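Local atomic coordinates of glycoside hydrolase family 43 (Halothermothrix orenii, PDB entry 4QQS), a protein that hydrolyses glycosidic bonds with alpha-L-arabinofuranosidase activity on a five-bladed beta-propeller, is thermostable and is probably involved in xylan breakdown. Residues T6-G11 and D284-I289; G38-E43 and K53-D58; F198-E203 and N257-S262. All blocks are in the same frame, centred on the assembly; numbering follows the deposited sequence.

Contact 1: residues T6-G11 and D284-I289; sequences TNPVGG and DRTVNI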
loop_
_atom_site.group_PDB
_atom_site.type_symbol
_atom_site.label_atom_id
_atom_site.label_comp_id
_atom_site.label_asym_id
_atom_site.label_seq_id
_atom_site.Cartn_x
_atom_site.Cartn_y
_atom_site.Cartn_z
ATOM N N THR A 6 1.305 20.514 7.585
ATOM C CA THR A 6 2.681 20.457 7.108
ATOM C C THR A 6 3.146 19.024 7.259
ATOM O O THR A 6 3.094 18.469 8.354
ATOM C CB THR A 6 3.612 21.389 7.917
ATOM O OG1 THR A 6 3.142 22.740 7.835
ATOM C CG2 THR A 6 5.034 21.346 7.390
ATOM N N ASN A 7 3.590 18.427 6.159
ATOM C CA ASN A 7 4.159 17.097 6.217
ATOM C C ASN A 7 5.476 17.115 6.972
ATOM O O ASN A 7 6.167 18.130 6.980
ATOM C CB ASN A 7 4.416 16.567 4.807
ATOM C CG ASN A 7 3.167 16.074 4.129
ATOM O OD1 ASN A 7 2.331 15.400 4.744
ATOM N ND2 ASN A 7 3.045 16.371 2.842
ATOM N N PRO A 8 5.845 15.986 7.581
ATOM C CA PRO A 8 5.059 14.753 7.690
ATOM C C PRO A 8 3.931 14.888 8.721
ATOM O O PRO A 8 4.175 15.341 9.824
ATOM C CB PRO A 8 6.092 13.724 8.174
ATOM C CG PRO A 8 7.421 14.327 7.855
ATOM C CD PRO A 8 7.225 15.789 8.054
ATOM N N VAL A 9 2.712 14.486 8.383
ATOM C CA VAL A 9 1.572 14.677 9.270
ATOM C C VAL A 9 1.523 13.627 10.373
ATOM O O VAL A 9 1.689 12.429 10.115
ATOM C CB VAL A 9 0.221 14.713 8.518
ATOM C CG1 VAL A 9 0.138 15.944 7.643
ATOM C CG2 VAL A 9 -0.008 13.443 7.718
ATOM N N GLY A 10 1.311 14.082 11.602
ATOM C CA GLY A 10 1.132 13.189 12.726
ATOM C C GLY A 10 2.402 12.834 13.468
ATOM O O GLY A 10 2.337 12.241 14.551
ATOM N N GLY A 11 3.557 13.143 12.883
ATOM C CA GLY A 11 4.823 12.822 13.505
ATOM C C GLY A 11 5.008 11.338 13.739
ATOM O O GLY A 11 5.622 10.925 14.723
ATOM N N ASP A 284 13.259 3.333 8.581
ATOM C CA ASP A 284 12.542 4.302 9.397
ATOM C C ASP A 284 11.911 5.333 8.472
ATOM O O ASP A 284 12.604 6.212 7.949
ATOM C CB ASP A 284 13.486 4.981 10.384
ATOM C CG ASP A 284 12.762 5.900 11.358
ATOM O OD1 ASP A 284 11.601 6.263 11.109
ATOM O OD2 ASP A 284 13.375 6.300 12.372
ATOM N N ARG A 285 10.610 5.190 8.236
ATOM C CA ARG A 285 9.873 6.114 7.386
ATOM C C ARG A 285 8.752 6.780 8.181
ATOM O O ARG A 285 8.453 6.402 9.320
ATOM C CB ARG A 285 9.376 5.413 6.126
ATOM C CG ARG A 285 10.571 5.046 5.227
ATOM C CD ARG A 285 10.510 3.732 4.552
ATOM N NE ARG A 285 10.203 2.607 5.423
ATOM C CZ ARG A 285 9.813 1.461 4.912
ATOM N NH1 ARG A 285 9.739 1.350 3.595
ATOM N NH2 ARG A 285 9.493 0.443 5.682
ATOM N N THR A 286 8.160 7.794 7.565
ATOM C CA THR A 286 7.196 8.657 8.208
ATOM C C THR A 286 6.049 8.952 7.234
ATOM O O THR A 286 6.201 8.811 6.028
ATOM C CB THR A 286 7.892 9.931 8.731
ATOM O OG1 THR A 286 7.009 10.683 9.567
ATOM C CG2 THR A 286 8.378 10.795 7.600
ATOM N N VAL A 287 4.894 9.322 7.773
ATOM C CA VAL A 287 3.655 9.457 7.032
ATOM C C VAL A 287 3.463 10.868 6.482
ATOM O O VAL A 287 3.725 11.858 7.176
ATOM C CB VAL A 287 2.466 9.097 7.956
ATOM C CG1 VAL A 287 1.141 9.261 7.236
ATOM C CG2 VAL A 287 2.595 7.672 8.484
ATOM N N ASN A 288 2.963 10.947 5.250
ATOM C CA ASN A 288 2.715 12.200 4.540
ATOM C C ASN A 288 1.418 12.099 3.773
ATOM O O ASN A 288 0.994 11.000 3.398
ATOM C CB ASN A 288 3.814 12.488 3.523
ATOM C CG ASN A 288 5.185 12.463 4.131
ATOM O OD1 ASN A 288 5.679 13.467 4.636
ATOM N ND2 ASN A 288 5.786 11.296 4.156
ATOM N N ILE A 289 0.804 13.249 3.505
ATOM C CA ILE A 289 -0.348 13.322 2.615
ATOM C C ILE A 289 -0.136 14.418 1.586
ATOM O O ILE A 289 0.573 15.402 1.837
ATOM C CB ILE A 289 -1.678 13.562 3.377
ATOM C CG1 ILE A 289 -1.737 14.967 3.988
ATOM C CG2 ILE A 289 -1.888 12.466 4.431
ATOM C CD1 ILE A 289 -3.036 15.249 4.696
HETATM O O HOH W 1 4.203 11.426 10.117
#

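Contact 2: residues G38-E43 and K53-D58; sequences GFKVWE and KGLALD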
loop_
_atom_site.group_PDB
_atom_site.type_symbol
_atom_site.label_atom_id
_atom_site.label_comp_id
_atom_site.label_asym_id
_atom_site.label_seq_id
_atom_site.Cartn_x
_atom_site.Cartn_y
_atom_site.Cartn_z
ATOM N N GLY A 38 2.950 -7.490 14.604
ATOM C CA GLY A 38 1.643 -7.098 14.118
ATOM C C GLY A 38 1.633 -5.663 13.638
ATOM O O GLY A 38 2.658 -5.125 13.225
ATOM N N PHE A 39 0.459 -5.046 13.680
ATOM C CA PHE A 39 0.255 -3.745 13.064
ATOM C C PHE A 39 -0.463 -2.789 13.974
ATOM O O PHE A 39 -1.562 -3.080 14.454
ATOM C CB PHE A 39 -0.519 -3.889 11.744
ATOM C CG PHE A 39 0.109 -4.884 10.822
ATOM C CD1 PHE A 39 1.268 -4.562 10.140
ATOM C CD2 PHE A 39 -0.422 -6.152 10.681
ATOM C CE1 PHE A 39 1.891 -5.493 9.342
ATOM C CE2 PHE A 39 0.197 -7.099 9.888
ATOM C CZ PHE A 39 1.355 -6.767 9.214
ATOM N N LYS A 40 0.156 -1.630 14.156
ATOM C CA LYS A 40 -0.463 -0.508 14.828
ATOM C C LYS A 40 -1.506 0.157 13.943
ATOM O O LYS A 40 -1.454 0.103 12.710
ATOM C CB LYS A 40 0.601 0.520 15.212
ATOM C CG LYS A 40 1.535 0.044 16.310
ATOM C CD LYS A 40 2.665 1.010 16.580
ATOM C CE LYS A 40 3.410 0.625 17.849
ATOM N NZ LYS A 40 4.662 1.394 18.046
ATOM N N VAL A 41 -2.451 0.800 14.615
ATOM C CA VAL A 41 -3.468 1.635 13.995
ATOM C C VAL A 41 -3.472 3.005 14.675
ATOM O O VAL A 41 -3.315 3.102 15.892
ATOM C CB VAL A 41 -4.867 0.966 14.028
ATOM C CG1 VAL A 41 -5.315 0.660 15.454
ATOM C CG2 VAL A 41 -5.895 1.798 13.270
ATOM N N TRP A 42 -3.618 4.044 13.855
ATOM C CA TRP A 42 -3.774 5.415 14.308
ATOM C C TRP A 42 -5.109 5.929 13.773
ATOM O O TRP A 42 -5.563 5.525 12.696
ATOM C CB TRP A 42 -2.655 6.312 13.782
ATOM C CG TRP A 42 -1.253 5.993 14.217
ATOM C CD1 TRP A 42 -0.520 6.688 15.133
ATOM C CD2 TRP A 42 -0.395 4.935 13.746
ATOM N NE1 TRP A 42 0.732 6.144 15.255
ATOM C CE2 TRP A 42 0.838 5.069 14.418
ATOM C CE3 TRP A 42 -0.537 3.908 12.804
ATOM C CZ2 TRP A 42 1.911 4.214 14.197
ATOM C CZ3 TRP A 42 0.542 3.064 12.586
ATOM C CH2 TRP A 42 1.742 3.224 13.277
ATOM N N GLU A 43 -5.721 6.846 14.513
ATOM C CA GLU A 43 -7.002 7.409 14.127
ATOM C C GLU A 43 -6.900 8.924 13.958
ATOM O O GLU A 43 -6.152 9.594 14.686
ATOM C CB GLU A 43 -8.057 7.070 15.177
ATOM C CG GLU A 43 -9.465 7.445 14.767
ATOM C CD GLU A 43 -10.492 7.180 15.847
ATOM O OE1 GLU A 43 -10.424 6.116 16.484
ATOM O OE2 GLU A 43 -11.370 8.042 16.053
ATOM N N LYS A 53 -3.559 4.185 18.487
ATOM C CA LYS A 53 -4.605 3.412 19.152
ATOM C C LYS A 53 -4.273 1.930 19.331
ATOM O O LYS A 53 -5.176 1.113 19.496
ATOM C CB LYS A 53 -5.939 3.552 18.411
ATOM C CG LYS A 53 -6.436 4.992 18.293
ATOM C CD LYS A 53 -7.845 5.156 18.862
ATOM C CE LYS A 53 -8.266 6.611 18.985
ATOM N NZ LYS A 53 -9.755 6.775 19.040
ATOM N N GLY A 54 -2.988 1.595 19.325
ATOM C CA GLY A 54 -2.546 0.254 19.672
ATOM C C GLY A 54 -2.463 -0.703 18.501
ATOM O O GLY A 54 -2.508 -0.300 17.339
ATOM N N LEU A 55 -2.323 -1.989 18.809
ATOM C CA LEU A 55 -2.221 -3.010 17.768
ATOM C C LEU A 55 -3.604 -3.442 17.301
ATOM O O LEU A 55 -4.347 -4.098 18.031
ATOM C CB LEU A 55 -1.435 -4.235 18.247
ATOM C CG LEU A 55 0.052 -4.042 18.550
ATOM C CD1 LEU A 55 0.659 -5.339 19.072
ATOM C CD2 LEU A 55 0.821 -3.554 17.342
ATOM N N ALA A 56 -3.929 -3.104 16.061
ATOM C CA ALA A 56 -5.157 -3.585 15.436
ATOM C C ALA A 56 -5.103 -5.084 15.173
ATOM O O ALA A 56 -6.099 -5.783 15.330
ATOM C CB ALA A 56 -5.393 -2.845 14.132
ATOM N N LEU A 57 -3.938 -5.559 14.747
ATOM C CA LEU A 57 -3.666 -6.978 14.542
ATOM C C LEU A 57 -2.425 -7.299 15.368
ATOM O O LEU A 57 -1.378 -6.668 15.215
ATOM C CB LEU A 57 -3.438 -7.256 13.048
ATOM C CG LEU A 57 -3.054 -8.595 12.415
ATOM C CD1 LEU A 57 -1.737 -9.147 12.923
ATOM C CD2 LEU A 57 -4.157 -9.594 12.584
ATOM N N ASP A 58 -2.574 -8.262 16.264
ATOM C CA ASP A 58 -1.497 -8.722 17.112
ATOM C C ASP A 58 -1.396 -10.216 16.886
ATOM O O ASP A 58 -2.328 -10.948 17.199
ATOM C CB ASP A 58 -1.840 -8.404 18.575
ATOM C CG ASP A 58 -0.709 -8.720 19.539
ATOM O OD1 ASP A 58 0.332 -9.246 19.092
ATOM O OD2 ASP A 58 -0.873 -8.455 20.756
#

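Contact 3: residues F198-E203 and N257-S262; sequences FVIKHE and NSVTVS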
loop_
_atom_site.group_PDB
_atom_site.type_symbol
_atom_site.label_atom_id
_atom_site.label_comp_id
_atom_site.label_asym_id
_atom_site.label_seq_id
_atom_site.Cartn_x
_atom_site.Cartn_y
_atom_site.Cartn_z
ATOM N N PHE A 198 -1.903 -0.023 -5.501
ATOM C CA PHE A 198 -3.147 0.528 -4.975
ATOM C C PHE A 198 -3.977 0.973 -6.179
ATOM O O PHE A 198 -3.477 1.725 -6.995
ATOM C CB PHE A 198 -2.894 1.719 -4.030
ATOM C CG PHE A 198 -4.127 2.123 -3.263
ATOM C CD1 PHE A 198 -5.142 2.829 -3.872
ATOM C CD2 PHE A 198 -4.311 1.721 -1.940
ATOM C CE1 PHE A 198 -6.301 3.152 -3.179
ATOM C CE2 PHE A 198 -5.467 2.066 -1.254
ATOM C CZ PHE A 198 -6.448 2.759 -1.881
ATOM N N VAL A 199 -5.218 0.508 -6.285
ATOM C CA VAL A 199 -6.037 0.747 -7.473
ATOM C C VAL A 199 -7.217 1.675 -7.175
ATOM O O VAL A 199 -7.944 1.489 -6.197
ATOM C CB VAL A 199 -6.536 -0.596 -8.057
ATOM C CG1 VAL A 199 -7.505 -0.385 -9.232
ATOM C CG2 VAL A 199 -5.335 -1.433 -8.497
ATOM N N ILE A 200 -7.402 2.669 -8.040
ATOM C CA ILE A 200 -8.585 3.532 -8.029
ATOM C C ILE A 200 -9.212 3.523 -9.418
ATOM O O ILE A 200 -8.570 3.228 -10.418
ATOM C CB ILE A 200 -8.263 4.977 -7.551
ATOM C CG1 ILE A 200 -7.254 5.662 -8.479
ATOM C CG2 ILE A 200 -7.783 4.943 -6.106
ATOM C CD1 ILE A 200 -6.903 7.091 -8.066
ATOM N N LYS A 201 -10.490 3.864 -9.460
ATOM C CA LYS A 201 -11.245 3.900 -10.705
ATOM C C LYS A 201 -11.652 5.338 -10.983
ATOM O O LYS A 201 -12.018 6.079 -10.068
ATOM C CB LYS A 201 -12.478 2.990 -10.601
ATOM C CG LYS A 201 -13.172 2.700 -11.927
ATOM C CD LYS A 201 -14.332 1.738 -11.737
ATOM C CE LYS A 201 -14.923 1.269 -13.051
ATOM N NZ LYS A 201 -15.984 0.254 -12.828
ATOM N N HIS A 202 -11.577 5.742 -12.241
ATOM C CA HIS A 202 -11.929 7.095 -12.627
ATOM C C HIS A 202 -12.416 7.078 -14.067
ATOM O O HIS A 202 -11.713 6.607 -14.958
ATOM C CB HIS A 202 -10.718 8.015 -12.484
ATOM C CG HIS A 202 -11.012 9.450 -12.791
ATOM N ND1 HIS A 202 -10.645 10.051 -13.976
ATOM C CD2 HIS A 202 -11.647 10.401 -12.067
ATOM C CE1 HIS A 202 -11.044 11.311 -13.969
ATOM N NE2 HIS A 202 -11.651 11.550 -12.821
ATOM N N GLU A 203 -13.636 7.569 -14.267
ATOM C CA GLU A 203 -14.230 7.701 -15.597
ATOM C C GLU A 203 -14.123 6.396 -16.390
ATOM O O GLU A 203 -13.784 6.384 -17.573
ATOM C CB GLU A 203 -13.617 8.892 -16.354
ATOM C CG GLU A 203 -13.956 10.248 -15.717
ATOM C CD GLU A 203 -13.405 11.462 -16.474
ATOM O OE1 GLU A 203 -12.820 11.298 -17.569
ATOM O OE2 GLU A 203 -13.557 12.596 -15.962
ATOM N N ASN A 257 2.018 3.844 -1.302
ATOM C CA ASN A 257 0.931 4.719 -0.950
ATOM C C ASN A 257 -0.436 4.045 -0.880
ATOM O O ASN A 257 -0.686 2.962 -1.423
ATOM C CB ASN A 257 0.845 5.868 -1.941
ATOM C CG ASN A 257 0.286 5.437 -3.280
ATOM O OD1 ASN A 257 0.990 4.870 -4.116
ATOM N ND2 ASN A 257 -1.011 5.684 -3.480
ATOM N N SER A 258 -1.344 4.754 -0.221
ATOM C CA SER A 258 -2.772 4.521 -0.354
ATOM C C SER A 258 -3.436 5.822 -0.809
ATOM O O SER A 258 -2.754 6.828 -1.039
ATOM C CB SER A 258 -3.350 3.989 0.955
ATOM O OG SER A 258 -3.096 4.863 2.043
ATOM N N VAL A 259 -4.749 5.766 -1.027
ATOM C CA VAL A 259 -5.527 6.917 -1.468
ATOM C C VAL A 259 -6.807 6.973 -0.631
ATOM O O VAL A 259 -7.427 5.941 -0.391
ATOM C CB VAL A 259 -5.913 6.804 -2.955
ATOM C CG1 VAL A 259 -6.719 8.020 -3.396
ATOM C CG2 VAL A 259 -4.677 6.651 -3.824
ATOM N N THR A 260 -7.186 8.169 -0.200
ATOM C CA THR A 260 -8.442 8.364 0.504
ATOM C C THR A 260 -9.023 9.714 0.072
ATOM O O THR A 260 -8.493 10.372 -0.832
ATOM C CB THR A 260 -8.223 8.237 2.027
ATOM O OG1 THR A 260 -9.478 8.221 2.707
ATOM C CG2 THR A 260 -7.363 9.358 2.555
ATOM N N VAL A 261 -10.135 10.095 0.677
ATOM C CA VAL A 261 -10.837 11.316 0.333
ATOM C C VAL A 261 -10.879 12.229 1.549
ATOM O O VAL A 261 -10.803 11.765 2.685
ATOM C CB VAL A 261 -12.257 10.987 -0.183
ATOM C CG1 VAL A 261 -13.150 10.482 0.936
ATOM C CG2 VAL A 261 -12.868 12.154 -0.882
ATOM N N SER A 262 -10.999 13.529 1.300
ATOM C CA SER A 262 -11.045 14.532 2.360
ATOM C C SER A 262 -12.323 14.394 3.192
ATOM O O SER A 262 -13.253 13.700 2.804
ATOM C CB SER A 262 -10.988 15.934 1.746
ATOM O OG SER A 262 -12.111 16.156 0.910
#

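Contact 1: residues T6-G11 and D284-I289
In this five-bladed beta-propeller the N-terminal segment T6-G11, which leads into the first strand of the first blade, lies along strand 285-295 of the last blade. The contact therefore ties the segment before the first blade to the last blade. Its main polar link is the side-chain amide of N7, which pairs with both backbone groups of I289. The backbone N of I289 donates to N7 OD1 at 2.9 Å and comes from above the carbonyl plane of the amide, so no lone pair is met head-on. N7 ND2 donates to I289 O at 2.8 Å, and this bond lies in the plane of both groups. The amide reaches this position with CG anti to its own carbonyl carbon (chi1 -78°). ND2 also bonds T305 O, which helps fix how the amide is turned. The peptide bond between N7 and P8 is cis. It carries the proline ring over the strand, where P8 CB lies 3.2 Å from V287 O and P8 CG meets T286 CG2 at 3.7 Å. N288 runs alongside P8, and its amide plane is steeply inclined to that of N7. Its ND2 is held by T274 OG1 and Y272 O on the neighbouring strand 268-275. T286 OG1, anti to the backbone N (chi1 -170°), is hydrogen-bonded to I12 O. Apolar contact is thin: V9 CG2 touches I289 CG2 at 3.9 Å, crossing at about a right angle. A water lies within bonding distance of V9 O (2.7 Å), T286 OG1 (3.0 Å) and V287 O (3.0 Å); with two protons it cannot donate to all three at once.

Contact 2: residues G38-E43 and K53-D58
Strands 38-44 and 51-58 form an antiparallel beta hairpin in the first blade of the propeller. A classic beta bulge interrupts it, with A56 and L57 both opposite F39. F39 N gives a good bond to L57 O at 2.9 Å, whereas F39 O receives only weak bonds from A56 N and L57 N. Beyond the bulge V41 pairs by its N and O with G54 O and K53 N. F39, its CG anti to the carbonyl carbon and beside the backbone N, points to the same side of the sheet as L57. L57 has CG anti to the backbone N (chi1 177°), so it lies beside the ring, with L57 CD1 4.0 Å from F39 CD2 and its CB at the ring edge. M85 and Y87 of the next blade touch both side chains. V41 holds CG1 in the crowded position between N and carbonyl carbon, and this branch meets A56 CB at 3.7 Å. A side chain at G38 would collide with L57 O. At the far end E43 is extended, with CG anti to the backbone N (chi1 -172°). K53 bends at chi2 (-125°) and crosses E43 obliquely, its CE 3.8 Å from E43 CB. K53 NZ closes a salt bridge to E43 OE1 at 2.7 Å, coming from above the carboxylate plane. An alanine at K53 would remove this ammonium and the methylenes lying over E43 CB, and would probably loosen this end of the hairpin. E43 OE2 also pairs with R26. The carboxylate is thus shared by two cations, which would probably keep it ionised although E43 is buried.

Contact 3: residues F198-E203 and N257-S262
Two neighbouring blades of the beta-propeller pack here through the first strand of each, 191-202 and 257-261. The axes of segments 198-202 and 257-261 approach to 7.3 Å at 33°, and no hydrogen bond crosses between them. The gap is filled mainly by the side chains of F198 and V259, with I200 third, and the F198 ring also packs on backbone atoms of the other strand. F198 has CG anti to its backbone N (chi1 -168°), which lays the ring flat over the backbone at S258 and V259. S258 CA makes a CH-pi contact 4.0 Å from the centroid of the F198 ring, 27° off its normal. V259 N sits over the same face, shifted toward the rim. V259 approaches obliquely, and its CB lies 3.7 Å from F198 CE1. With CG1 anti to the backbone N, V259 turns CG2 along the ring, 3.9 Å from F198 CD1. I200 CG2 lies in the plane of the F198 ring, at its edge, and touches V259 CB at 4.1 Å, the two side chains crossing at about a right angle. I200 also rests on F294, and V259 on L292, both of strand 285-295. The ring of F198 meets that of H128 as well, and its side chain is about 5 Å from the sodium ion bound by E75 and H256. S258 CB also touches the ring at CE2, while S258 OG is bonded to P18 O and V20 N of strand 16-23. Where the F198 side chain leaves the backbone, its CB lies 3.6 Å from N257 O.

Overall arrangement
The three contacts sit at different places round the propeller. Contact 1 joins its N-terminal segment to the last blade, contact 2 lies within the first blade, and contact 3 joins the fourth and fifth. Contacts 1 and 3 both reach the sheet of the last blade, with centres about 19 Å apart. The centre of contact 2 is about 17 Å from that of contact 1 and 22 Å from that of contact 3; none touch. Each contact has a side chain within about 9 Å of that of D17, the predicted proton acceptor: F39 at about 7 Å, V287 and S258 at about 9 Å. Contact 3 comes closest to the sodium ion.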